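Negative regulator of ofd1 (Schizosaccharomyces pombe, PDB 3QTM) is required for correct translation termination and directly inhibits the oxygenase Ofd1, probably thereby stabilising the active, released form of the hypoxic transcription factor Sre1. Local coordinates at residues A[23-28]-A[42-47]; A[30-33]-A[39-42]. All coordinates share one frame; numbering follows the deposited sequence.

Contact 1 (A[23-28]-A[42-47]); sequences WGLYEM and VSLVFG
Leu44 reaches from helix 38-58 into the surface of helix 15-34 and buries more area than any other residue of this contact. Its CA-CB bond points at the opposing helix, and CB lies over the backbone of Leu25, 3.9 Å from Leu25 O. Further out, with CG turned away from the Leu44 carbonyl carbon (chi1 -66°), the branch carries CD1 alongside Met28. That methyl rests on main chain as much as on side chain: Leu44 CD1 is 3.7 Å from Met28 C and 3.8 Å from Met28 CB. The approach of methyl to peptide goes with local axes 8.3 Å apart and with Leu25 CA 6.0 Å from Leu44 CA.

Leu25 buries the next largest area. One of its methyls faces the other leucine across a looser gap, Leu25 CD2 to Leu44 CD2 being 4.4 Å, while CD1 borders the backbone of Gly47, a turn further along helix 38-58. Met28, a selenomethionine, adds a third apolar element. Its chain bends at chi3 (-87°) and returns its terminal methyl to the leucine one turn earlier, with Met28 CE 4.0 Å from Leu25 CD2.

No hydrogen bond crosses between the two segments; the contact is van der Waals packing of apolar side chains on each other and on main chain, near the protein surface, while Trp23, Tyr26 and Val45 engage neighbouring helices: all three touch helix 67-82. Leu44 also packs on Ser29 and Lys32. Together with Leu25 and Met28 these form a four-residue hole that receives it, a knobs-into-holes fit. Two helices crossing at 159°, nearly antiparallel, and locked by such a knob make the helical hairpin characteristic of tetratricopeptide-like superhelical folds, the class to which this protein belongs.

Contact 2 (A[30-33]-A[39-42]); sequences REKL and DASV
Lys32 lays the aliphatic part of its side chain against the first turn of helix 38-58, across Ala40 and Ser41. Its CB sits over the backbone, 3.9 Å from Ser41 N, and a bend at chi2 (-65°) then swings the chain along Ala40, where Lys32 CD comes 3.8 Å from Ala40 CB. The lysine thus serves as a hydrocarbon cover for the alanine methyl, while its ammonium group projects off beyond the alanine. The small residues opposite permit close backbones: Lys32 CA and Ser41 CA are 5.2 Å apart.

Ser41 points into the interface from the other side. Its hydroxyl is anti to the backbone N (chi1 -171°), which brings OG beside Leu33, 3.9 Å from Leu33 CB, and close enough to the helix 15-34 backbone to bond Ser29 O. A water supplies a second bond, donating to Ser41 OG over 2.9 Å and accepting from Arg30 NH1 over 2.9 Å. This buried hydroxyl is therefore gripped by a carbonyl and a water, and the water ties it to the guanidinium without direct contact between the two residues.

Arg30 points its CB away from helix 38-58, yet its folded chain brings the guanidinium back toward the water. Leu33 CD2 covers one face of that group, 3.4 Å above its plane and displaced toward the rim. Salt bridges to Glu82 and Asp183 hold the NH1 and NH2 nitrogens, so the arginine links the hairpin to helix 67-82 and to Asp183, far along the sequence. Leu33 and Ser41 also pack on Leu83. The contact lies beside the short connection between helices 15-34 and 38-58, at the closed end of an antiparallel alpha-alpha hairpin, the building unit of tetratricopeptide-like folds.

Contacts 1 and 2 hold the same pair of helices, 15-34 and 38-58, with centres about 8 Å apart. Contact 2 lies nearer the connection between the helices and is partly buried, whereas contact 1 is a surface contact further along the hairpin. Their chemistry differs accordingly: contact 1 relies on leucine and selenomethionine side chains packed on each other and on backbone, while contact 2 combines a lysine chain and small residues with a serine hydroxyl and a bridging water. Val42 belongs to both, and the two meet directly where Leu44 CD1 lies 3.7 Å from Lys32 CG, so the packing runs on without a break between them.

Contact 1 (A[23-28]-A[42-47])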
loop_
_atom_site.group_PDB
_atom_site.type_symbol
_atom_site.label_atom_id
_atom_site.label_comp_id
_atom_site.label_asym_id
_atom_site.label_seq_id
_atom_site.Cartn_x
_atom_site.Cartn_y
_atom_site.Cartn_z
ATOM N N TRP A 23 11.069 -18.879 4.710
ATOM C CA TRP A 23 10.982 -17.511 4.210
ATOM C C TRP A 23 11.631 -17.375 2.841
ATOM O O TRP A 23 11.153 -16.619 1.990
ATOM C CB TRP A 23 11.601 -16.516 5.200
ATOM C CG TRP A 23 10.597 -16.022 6.187
ATOM C CD1 TRP A 23 10.429 -16.446 7.473
ATOM C CD2 TRP A 23 9.567 -15.045 5.945
ATOM N NE1 TRP A 23 9.373 -15.779 8.056
ATOM C CE2 TRP A 23 8.829 -14.912 7.142
ATOM C CE3 TRP A 23 9.212 -14.258 4.840
ATOM C CZ2 TRP A 23 7.758 -14.027 7.266
ATOM C CZ3 TRP A 23 8.146 -13.376 4.964
ATOM C CH2 TRP A 23 7.429 -13.271 6.172
ATOM N N GLY A 24 12.720 -18.111 2.638
ATOM C CA GLY A 24 13.450 -18.073 1.385
ATOM C C GLY A 24 12.592 -18.504 0.204
ATOM O O GLY A 24 12.629 -17.877 -0.847
ATOM N N LEU A 25 11.823 -19.573 0.391
ATOM C CA LEU A 25 10.875 -20.056 -0.615
ATOM C C LEU A 25 9.819 -19.009 -0.941
ATOM O O LEU A 25 9.524 -18.760 -2.119
ATOM C CB LEU A 25 10.188 -21.334 -0.140
ATOM C CG LEU A 25 11.061 -22.594 -0.116
ATOM C CD1 LEU A 25 10.334 -23.753 0.570
ATOM C CD2 LEU A 25 11.499 -22.982 -1.550
ATOM N N TYR A 26 9.249 -18.401 0.099
ATOM C CA TYR A 26 8.264 -17.345 -0.097
ATOM C C TYR A 26 8.867 -16.162 -0.863
ATOM O O TYR A 26 8.243 -15.625 -1.774
ATOM C CB TYR A 26 7.678 -16.856 1.235
ATOM C CG TYR A 26 6.698 -15.719 1.019
ATOM C CD1 TYR A 26 5.428 -15.953 0.500
ATOM C CD2 TYR A 26 7.064 -14.412 1.273
ATOM C CE1 TYR A 26 4.534 -14.904 0.273
ATOM C CE2 TYR A 26 6.195 -13.371 1.049
ATOM C CZ TYR A 26 4.929 -13.616 0.557
ATOM O OH TYR A 26 4.072 -12.551 0.345
ATOM N N GLU A 27 10.080 -15.761 -0.481
ATOM C CA GLU A 27 10.743 -14.603 -1.072
ATOM C C GLU A 27 10.990 -14.828 -2.557
ATOM O O GLU A 27 10.754 -13.951 -3.382
ATOM C CB GLU A 27 12.052 -14.304 -0.338
ATOM C CG GLU A 27 11.826 -13.675 1.053
ATOM C CD GLU A 27 12.979 -13.923 2.024
ATOM O OE1 GLU A 27 13.991 -14.514 1.604
ATOM O OE2 GLU A 27 12.872 -13.522 3.206
HETATM N N MSE A 28 11.453 -16.021 -2.882
HETATM C CA MSE A 28 11.637 -16.419 -4.264
HETATM C C MSE A 28 10.336 -16.364 -5.053
HETATM O O MSE A 28 10.331 -15.973 -6.218
HETATM C CB MSE A 28 12.181 -17.840 -4.317
HETATM C CG MSE A 28 13.668 -17.924 -4.429
HETATM SE SE MSE A 28 14.139 -19.711 -5.073
HETATM C CE MSE A 28 14.214 -20.582 -3.336
ATOM N N VAL A 42 3.507 -19.639 -8.211
ATOM C CA VAL A 42 2.487 -20.493 -7.634
ATOM C C VAL A 42 3.108 -21.781 -7.091
ATOM O O VAL A 42 2.783 -22.213 -5.992
ATOM C CB VAL A 42 1.375 -20.811 -8.650
ATOM C CG1 VAL A 42 0.559 -22.018 -8.197
ATOM C CG2 VAL A 42 0.481 -19.587 -8.869
ATOM N N SER A 43 4.002 -22.387 -7.864
ATOM C CA SER A 43 4.758 -23.559 -7.394
ATOM C C SER A 43 5.497 -23.269 -6.096
ATOM O O SER A 43 5.448 -24.054 -5.149
ATOM C CB SER A 43 5.774 -24.014 -8.449
ATOM O OG SER A 43 5.124 -24.441 -9.634
ATOM N N LEU A 44 6.187 -22.136 -6.046
ATOM C CA LEU A 44 6.939 -21.786 -4.839
ATOM C C LEU A 44 6.041 -21.547 -3.619
ATOM O O LEU A 44 6.411 -21.883 -2.493
ATOM C CB LEU A 44 7.838 -20.574 -5.093
ATOM C CG LEU A 44 8.955 -20.867 -6.109
ATOM C CD1 LEU A 44 9.659 -19.605 -6.617
ATOM C CD2 LEU A 44 9.963 -21.826 -5.504
ATOM N N VAL A 45 4.868 -20.956 -3.846
ATOM C CA VAL A 45 3.932 -20.667 -2.770
ATOM C C VAL A 45 3.369 -21.954 -2.178
ATOM O O VAL A 45 3.374 -22.138 -0.965
ATOM C CB VAL A 45 2.778 -19.753 -3.273
ATOM C CG1 VAL A 45 1.590 -19.835 -2.353
ATOM C CG2 VAL A 45 3.276 -18.331 -3.401
ATOM N N PHE A 46 2.891 -22.849 -3.036
ATOM C CA PHE A 46 2.407 -24.141 -2.573
ATOM C C PHE A 46 3.534 -24.941 -1.895
ATOM O O PHE A 46 3.287 -25.691 -0.957
ATOM C CB PHE A 46 1.824 -24.941 -3.741
ATOM C CG PHE A 46 0.385 -24.612 -4.055
ATOM C CD1 PHE A 46 -0.560 -24.555 -3.045
ATOM C CD2 PHE A 46 -0.024 -24.398 -5.363
ATOM C CE1 PHE A 46 -1.894 -24.265 -3.322
ATOM C CE2 PHE A 46 -1.358 -24.114 -5.662
ATOM C CZ PHE A 46 -2.295 -24.042 -4.642
ATOM N N GLY A 47 4.762 -24.794 -2.395
ATOM C CA GLY A 47 5.917 -25.461 -1.816
ATOM C C GLY A 47 6.146 -24.940 -0.406
ATOM O O GLY A 47 6.411 -25.715 0.513
#

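Contact 2 (A[30-33]-A[39-42])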
loop_
_atom_site.group_PDB
_atom_site.type_symbol
_atom_site.label_atom_id
_atom_site.label_comp_id
_atom_site.label_asym_id
_atom_site.label_seq_id
_atom_site.Cartn_x
_atom_site.Cartn_y
_atom_site.Cartn_z
ATOM N N ARG A 30 8.053 -14.313 -4.641
ATOM C CA ARG A 30 7.814 -12.899 -4.928
ATOM C C ARG A 30 8.728 -12.375 -6.048
ATOM O O ARG A 30 8.322 -11.511 -6.821
ATOM C CB ARG A 30 7.941 -12.027 -3.663
ATOM C CG ARG A 30 7.100 -12.505 -2.462
ATOM C CD ARG A 30 5.642 -12.780 -2.847
ATOM N NE ARG A 30 4.876 -11.545 -3.043
ATOM C CZ ARG A 30 3.595 -11.511 -3.414
ATOM N NH1 ARG A 30 2.922 -12.647 -3.643
ATOM N NH2 ARG A 30 2.982 -10.341 -3.554
ATOM N N GLU A 31 9.956 -12.894 -6.135
ATOM C CA GLU A 31 10.862 -12.542 -7.236
ATOM C C GLU A 31 10.316 -13.047 -8.569
ATOM O O GLU A 31 10.374 -12.345 -9.582
ATOM C CB GLU A 31 12.259 -13.135 -7.003
ATOM C CG GLU A 31 12.975 -12.581 -5.780
ATOM C CD GLU A 31 14.182 -13.422 -5.370
ATOM O OE1 GLU A 31 14.558 -14.355 -6.125
ATOM O OE2 GLU A 31 14.747 -13.149 -4.285
ATOM N N LYS A 32 9.805 -14.273 -8.563
ATOM C CA LYS A 32 9.168 -14.845 -9.745
ATOM C C LYS A 32 7.942 -14.037 -10.175
ATOM O O LYS A 32 7.731 -13.789 -11.369
ATOM C CB LYS A 32 8.765 -16.296 -9.493
ATOM C CG LYS A 32 9.948 -17.257 -9.402
ATOM C CD LYS A 32 10.686 -17.339 -10.725
ATOM C CE LYS A 32 12.035 -18.014 -10.554
ATOM N NZ LYS A 32 12.692 -18.259 -11.859
ATOM N N LEU A 33 7.135 -13.631 -9.201
ATOM C CA LEU A 33 5.967 -12.824 -9.499
ATOM C C LEU A 33 6.409 -11.546 -10.215
ATOM O O LEU A 33 5.846 -11.168 -11.249
ATOM C CB LEU A 33 5.207 -12.490 -8.218
ATOM C CG LEU A 33 3.928 -11.673 -8.420
ATOM C CD1 LEU A 33 3.028 -12.374 -9.420
ATOM C CD2 LEU A 33 3.199 -11.459 -7.092
ATOM N N ASP A 39 3.284 -18.892 -12.881
ATOM C CA ASP A 39 3.202 -20.317 -12.604
ATOM C C ASP A 39 4.335 -20.782 -11.704
ATOM O O ASP A 39 4.125 -21.617 -10.828
ATOM C CB ASP A 39 3.129 -21.146 -13.884
ATOM C CG ASP A 39 1.711 -21.561 -14.208
ATOM O OD1 ASP A 39 1.219 -21.175 -15.293
ATOM O OD2 ASP A 39 1.080 -22.252 -13.360
ATOM N N ALA A 40 5.528 -20.238 -11.917
ATOM C CA ALA A 40 6.651 -20.520 -11.029
ATOM C C ALA A 40 6.338 -20.019 -9.618
ATOM O O ALA A 40 6.588 -20.719 -8.643
ATOM C CB ALA A 40 7.915 -19.863 -11.541
ATOM N N SER A 41 5.799 -18.804 -9.524
ATOM C CA SER A 41 5.465 -18.221 -8.226
ATOM C C SER A 41 4.504 -19.138 -7.487
ATOM O O SER A 41 4.683 -19.417 -6.298
ATOM C CB SER A 41 4.872 -16.809 -8.386
ATOM O OG SER A 41 4.732 -16.153 -7.120
ATOM N N VAL A 42 3.507 -19.639 -8.211
ATOM C CA VAL A 42 2.487 -20.493 -7.634
ATOM C C VAL A 42 3.108 -21.781 -7.091
ATOM O O VAL A 42 2.783 -22.213 -5.992
ATOM C CB VAL A 42 1.375 -20.811 -8.650
ATOM C CG1 VAL A 42 0.559 -22.018 -8.197
ATOM C CG2 VAL A 42 0.481 -19.587 -8.869
HETATM O O HOH W 1 3.910 -15.258 -4.527
#